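Local atomic coordinates of KP6 killer toxin subunit alpha (Ustilago maydis virus P6, PDB entry 4GVB), a protein that recognises cellular receptors on sensitive fungal cells and, together with the beta subunit of the heterodimeric toxin, brings about their death. Residues 28-41 and 44-57. Residues are numbered along the deposited sequence; the frame is centred on the assembly and turned at random.
Sequences RYATAAGCGDHLSK and YDARAGHCLFSDDL
Cys35 and Cys51 are joined by a disulfide, SG to SG 2.0 Å, that ties the loop just after helix 28-33 to the strand pair 44-45 and 50-53, a beta hairpin at one border of the four-stranded antiparallel sheet. With each SG anti to its own backbone N (chi1 -154° and -167°), the two side chains reach out toward each other. Beside the bridge the Tyr44 ring lies like a shelf beneath the helix: Ala32 sits on one face, CA 4.1 Å from the ring centroid in a CH-pi contact, and its methyl touches CZ. The other face carries Ala46 N, leaving the ring sandwiched between helix and turn. Thr31 pushes CG2 into the hollow beside Gly49 O and Cys51 N, while its OG1 accepts from the backbone N of Cys18 in strand 14-19, the neighbour of strand 50-53, and shares a water with Gly49 O.

At the helix start, Arg28 bends at chi3 (48°) and brings its guanidinium to the hairpin turn, edge toward the carbonyl of Arg47; here Gly49 and His50 both face Asp45 in a G1 bulge. Arg28 NH1 comes to 3.4 Å from Gly49 CA, which carries no side chain.

Past the disulfide, Leu39 slots CD2 between Cys51 SG, the Phe53 ring and Leu57 CD1, the last at 3.7 Å; Leu57 CB covers the centre of one Phe53 face. Lys41 closes this end with a salt bridge, NZ 2.7 Å from Asp55 OD2 and on that oxygen's anti lone pair; Asn2 ND2 also donates to it. At the far end Arg47 O accepts both Arg28 NH1 (3.3 Å) and NH2 (3.1 Å), from one face of its carbonyl plane.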
loop_
_atom_site.group_PDB
_atom_site.type_symbol
_atom_site.label_atom_id
_atom_site.label_comp_id
_atom_site.label_asym_id
_atom_site.label_seq_id
_atom_site.Cartn_x
_atom_site.Cartn_y
_atom_site.Cartn_z
ATOM N N ARG A 28 -5.537 0.757 5.913
ATOM C CA ARG A 28 -6.684 0.609 5.028
ATOM C C ARG A 28 -6.334 0.761 3.547
ATOM O O ARG A 28 -6.878 0.044 2.711
ATOM C CB ARG A 28 -7.820 1.563 5.423
ATOM C CG ARG A 28 -7.611 3.022 5.065
ATOM C CD ARG A 28 -8.877 3.832 5.354
ATOM N NE ARG A 28 -9.395 3.549 6.692
ATOM C CZ ARG A 28 -10.515 2.874 6.941
ATOM N NH1 ARG A 28 -11.256 2.419 5.939
ATOM N NH2 ARG A 28 -10.901 2.663 8.195
ATOM N N TYR A 29 -5.423 1.675 3.226
ATOM C CA TYR A 29 -5.007 1.862 1.837
ATOM C C TYR A 29 -4.337 0.618 1.267
ATOM O O TYR A 29 -4.494 0.304 0.091
ATOM C CB TYR A 29 -4.060 3.053 1.707
ATOM C CG TYR A 29 -4.756 4.390 1.765
ATOM C CD1 TYR A 29 -5.268 4.975 0.620
ATOM C CD2 TYR A 29 -4.902 5.066 2.967
ATOM C CE1 TYR A 29 -5.907 6.208 0.670
ATOM C CE2 TYR A 29 -5.541 6.299 3.031
ATOM C CZ TYR A 29 -6.039 6.866 1.877
ATOM O OH TYR A 29 -6.670 8.093 1.928
ATOM N N ALA A 30 -3.575 -0.075 2.099
ATOM C CA ALA A 30 -2.900 -1.294 1.674
ATOM C C ALA A 30 -3.920 -2.432 1.543
ATOM O O ALA A 30 -3.885 -3.219 0.593
ATOM C CB ALA A 30 -1.827 -1.669 2.661
ATOM N N THR A 31 -4.836 -2.506 2.501
ATOM C CA THR A 31 -5.920 -3.487 2.440
ATOM C C THR A 31 -6.765 -3.274 1.211
ATOM O O THR A 31 -7.028 -4.219 0.475
ATOM C CB THR A 31 -6.847 -3.424 3.679
ATOM O OG1 THR A 31 -6.087 -3.706 4.853
ATOM C CG2 THR A 31 -7.965 -4.468 3.554
ATOM N N ALA A 32 -7.208 -2.037 0.996
ATOM C CA ALA A 32 -8.020 -1.696 -0.167
ATOM C C ALA A 32 -7.384 -2.157 -1.466
ATOM O O ALA A 32 -8.070 -2.676 -2.331
ATOM C CB ALA A 32 -8.282 -0.199 -0.227
ATOM N N ALA A 33 -6.080 -1.926 -1.604
ATOM C CA ALA A 33 -5.358 -2.283 -2.828
ATOM C C ALA A 33 -5.295 -3.779 -3.093
ATOM O O ALA A 33 -4.969 -4.214 -4.212
ATOM C CB ALA A 33 -3.938 -1.688 -2.796
ATOM N N GLY A 34 -5.569 -4.565 -2.053
ATOM C CA GLY A 34 -5.605 -6.011 -2.137
ATOM C C GLY A 34 -7.012 -6.586 -2.066
ATOM O O GLY A 34 -7.175 -7.772 -1.841
ATOM N N CYS A 35 -8.022 -5.760 -2.308
ATOM C CA CYS A 35 -9.416 -6.185 -2.131
ATOM C C CYS A 35 -10.373 -5.635 -3.198
ATOM O O CYS A 35 -10.009 -4.792 -4.021
ATOM C CB CYS A 35 -9.912 -5.729 -0.755
ATOM S SG CYS A 35 -11.251 -6.769 -0.088
ATOM N N GLY A 36 -11.611 -6.114 -3.175
ATOM C CA GLY A 36 -12.654 -5.509 -3.979
ATOM C C GLY A 36 -12.419 -5.800 -5.436
ATOM O O GLY A 36 -12.330 -6.965 -5.817
ATOM N N ASP A 37 -12.326 -4.748 -6.248
ATOM C CA ASP A 37 -12.031 -4.913 -7.670
ATOM C C ASP A 37 -10.735 -5.705 -7.867
ATOM O O ASP A 37 -10.522 -6.315 -8.917
ATOM C CB ASP A 37 -11.882 -3.556 -8.367
ATOM C CG ASP A 37 -13.192 -2.777 -8.457
ATOM O OD1 ASP A 37 -14.276 -3.399 -8.514
ATOM O OD2 ASP A 37 -13.122 -1.528 -8.490
ATOM N N HIS A 38 -9.867 -5.695 -6.858
ATOM C CA HIS A 38 -8.517 -6.243 -7.025
ATOM C C HIS A 38 -8.438 -7.709 -6.669
ATOM O O HIS A 38 -7.439 -8.369 -6.956
ATOM C CB HIS A 38 -7.510 -5.453 -6.184
ATOM C CG HIS A 38 -7.526 -3.984 -6.459
ATOM N ND1 HIS A 38 -7.109 -3.448 -7.657
ATOM C CD2 HIS A 38 -7.922 -2.938 -5.698
ATOM C CE1 HIS A 38 -7.241 -2.135 -7.620
ATOM N NE2 HIS A 38 -7.728 -1.801 -6.439
ATOM N N LEU A 39 -9.490 -8.227 -6.038
ATOM C CA LEU A 39 -9.495 -9.618 -5.608
ATOM C C LEU A 39 -10.855 -10.241 -5.891
ATOM O O LEU A 39 -11.855 -9.931 -5.238
ATOM C CB LEU A 39 -9.146 -9.746 -4.118
ATOM C CG LEU A 39 -8.993 -11.175 -3.586
ATOM C CD1 LEU A 39 -7.951 -11.970 -4.387
ATOM C CD2 LEU A 39 -8.625 -11.167 -2.116
ATOM N N SER A 40 -10.885 -11.122 -6.870
ATOM C CA SER A 40 -12.131 -11.778 -7.266
ATOM C C SER A 40 -12.810 -12.444 -6.077
ATOM O O SER A 40 -12.164 -13.118 -5.281
ATOM C CB SER A 40 -11.856 -12.803 -8.368
ATOM O OG SER A 40 -13.039 -13.485 -8.752
ATOM N N LYS A 41 -14.119 -12.229 -5.964
ATOM C CA LYS A 41 -14.943 -12.894 -4.961
ATOM C C LYS A 41 -14.842 -12.214 -3.597
ATOM O O LYS A 41 -15.503 -12.619 -2.645
ATOM C CB LYS A 41 -14.571 -14.377 -4.846
ATOM C CG LYS A 41 -14.623 -15.139 -6.168
ATOM C CD LYS A 41 -14.148 -16.584 -6.019
ATOM C CE LYS A 41 -12.651 -16.655 -5.727
ATOM N NZ LYS A 41 -12.189 -18.016 -5.341
ATOM N N TYR A 44 -14.916 -5.625 -0.174
ATOM C CA TYR A 44 -14.178 -4.604 0.571
ATOM C C TYR A 44 -15.093 -3.725 1.428
ATOM O O TYR A 44 -15.800 -2.860 0.920
ATOM C CB TYR A 44 -13.298 -3.726 -0.337
ATOM C CG TYR A 44 -12.528 -2.693 0.463
ATOM C CD1 TYR A 44 -11.677 -3.080 1.487
ATOM C CD2 TYR A 44 -12.664 -1.330 0.210
ATOM C CE1 TYR A 44 -10.988 -2.144 2.258
ATOM C CE2 TYR A 44 -11.975 -0.383 0.971
ATOM C CZ TYR A 44 -11.137 -0.800 1.993
ATOM O OH TYR A 44 -10.441 0.122 2.756
ATOM N N ASP A 45 -15.052 -3.956 2.730
ATOM C CA ASP A 45 -15.776 -3.127 3.693
ATOM C C ASP A 45 -15.026 -1.811 3.863
ATOM O O ASP A 45 -14.139 -1.718 4.703
ATOM C CB ASP A 45 -15.846 -3.867 5.035
ATOM C CG ASP A 45 -16.658 -3.111 6.088
ATOM O OD1 ASP A 45 -16.670 -1.864 6.060
ATOM O OD2 ASP A 45 -17.279 -3.772 6.948
ATOM N N ALA A 46 -15.374 -0.802 3.065
ATOM C CA ALA A 46 -14.602 0.439 3.012
ATOM C C ALA A 46 -14.648 1.186 4.338
ATOM O O ALA A 46 -13.752 1.977 4.654
ATOM C CB ALA A 46 -15.088 1.335 1.877
ATOM N N ARG A 47 -15.697 0.924 5.109
ATOM C CA ARG A 47 -15.847 1.521 6.431
ATOM C C ARG A 47 -14.761 1.021 7.385
ATOM O O ARG A 47 -13.870 1.781 7.786
ATOM C CB ARG A 47 -17.240 1.224 6.998
ATOM C CG ARG A 47 -17.610 2.086 8.192
ATOM C CD ARG A 47 -17.507 3.583 7.859
ATOM N NE ARG A 47 -18.415 3.987 6.783
ATOM C CZ ARG A 47 -18.465 5.212 6.259
ATOM N NH1 ARG A 47 -17.658 6.169 6.708
ATOM N NH2 ARG A 47 -19.326 5.481 5.279
ATOM N N ALA A 48 -14.830 -0.255 7.745
ATOM C CA ALA A 48 -13.855 -0.817 8.666
ATOM C C ALA A 48 -12.496 -0.964 7.994
ATOM O O ALA A 48 -11.505 -1.261 8.654
ATOM C CB ALA A 48 -14.330 -2.149 9.201
ATOM N N GLY A 49 -12.466 -0.752 6.682
ATOM C CA GLY A 49 -11.270 -0.954 5.888
ATOM C C GLY A 49 -10.734 -2.377 5.946
ATOM O O GLY A 49 -9.523 -2.561 6.026
ATOM N N HIS A 50 -11.630 -3.369 5.907
ATOM C CA HIS A 50 -11.257 -4.790 5.958
ATOM C C HIS A 50 -11.646 -5.515 4.669
ATOM O O HIS A 50 -12.507 -5.036 3.919
ATOM C CB HIS A 50 -11.919 -5.494 7.149
ATOM C CG HIS A 50 -11.491 -4.964 8.478
ATOM N ND1 HIS A 50 -12.230 -5.153 9.628
ATOM C CD2 HIS A 50 -10.401 -4.251 8.847
ATOM C CE1 HIS A 50 -11.609 -4.585 10.645
ATOM N NE2 HIS A 50 -10.496 -4.030 10.199
ATOM N N CYS A 51 -11.004 -6.656 4.415
ATOM C CA CYS A 51 -11.292 -7.456 3.224
ATOM C C CYS A 51 -11.927 -8.783 3.600
ATOM O O CYS A 51 -11.336 -9.580 4.326
ATOM C CB CYS A 51 -10.032 -7.730 2.391
ATOM S SG CYS A 51 -10.366 -8.400 0.717
ATOM N N LEU A 52 -13.120 -9.019 3.064
ATOM C CA LEU A 52 -13.894 -10.202 3.398
ATOM C C LEU A 52 -13.973 -11.156 2.211
ATOM O O LEU A 52 -13.949 -10.732 1.060
ATOM C CB LEU A 52 -15.290 -9.797 3.895
ATOM C CG LEU A 52 -15.297 -9.175 5.295
ATOM C CD1 LEU A 52 -14.771 -7.764 5.263
ATOM C CD2 LEU A 52 -16.699 -9.187 5.917
ATOM N N PHE A 53 -14.020 -12.451 2.506
ATOM C CA PHE A 53 -14.240 -13.462 1.494
ATOM C C PHE A 53 -14.760 -14.785 2.075
ATOM O O PHE A 53 -14.573 -15.098 3.266
ATOM C CB PHE A 53 -12.995 -13.701 0.600
ATOM C CG PHE A 53 -11.679 -13.519 1.309
ATOM C CD1 PHE A 53 -11.182 -14.502 2.162
ATOM C CD2 PHE A 53 -10.929 -12.361 1.116
ATOM C CE1 PHE A 53 -9.965 -14.321 2.824
ATOM C CE2 PHE A 53 -9.702 -12.174 1.770
ATOM C CZ PHE A 53 -9.229 -13.149 2.627
ATOM N N SER A 54 -15.409 -15.554 1.215
ATOM C CA SER A 54 -15.947 -16.851 1.612
ATOM C C SER A 54 -14.908 -17.925 1.317
ATOM O O SER A 54 -14.512 -18.683 2.197
ATOM C CB SER A 54 -17.267 -17.140 0.869
ATOM O OG SER A 54 -17.738 -18.444 1.165
ATOM N N ASP A 55 -14.454 -17.989 0.072
ATOM C CA ASP A 55 -13.343 -18.868 -0.246
ATOM C C ASP A 55 -12.141 -18.433 0.596
ATOM O O ASP A 55 -12.032 -17.271 0.985
ATOM C CB ASP A 55 -13.015 -18.829 -1.740
ATOM C CG ASP A 55 -14.074 -19.513 -2.596
ATOM O OD1 ASP A 55 -14.904 -20.272 -2.046
ATOM O OD2 ASP A 55 -14.062 -19.310 -3.822
ATOM N N ASP A 56 -11.246 -19.365 0.886
ATOM C CA ASP A 56 -10.106 -19.054 1.737
ATOM C C ASP A 56 -9.005 -18.374 0.934
ATOM O O ASP A 56 -8.101 -19.032 0.421
ATOM C CB ASP A 56 -9.567 -20.329 2.380
ATOM C CG ASP A 56 -8.515 -20.043 3.422
ATOM O OD1 ASP A 56 -8.108 -18.872 3.535
ATOM O OD2 ASP A 56 -8.096 -20.983 4.120
ATOM N N LEU A 57 -9.087 -17.055 0.830
ATOM C CA LEU A 57 -8.119 -16.282 0.063
ATOM C C LEU A 57 -7.030 -15.703 0.968
ATOM O O LEU A 57 -6.313 -14.775 0.577
ATOM C CB LEU A 57 -8.828 -15.143 -0.673
ATOM C CG LEU A 57 -10.001 -15.534 -1.578
ATOM C CD1 LEU A 57 -10.600 -14.306 -2.260
ATOM C CD2 LEU A 57 -9.591 -16.557 -2.623
HETATM O O HOH W 1 -6.782 -2.306 7.065
HETATM O O HOH W 2 -16.464 -14.630 -1.228
#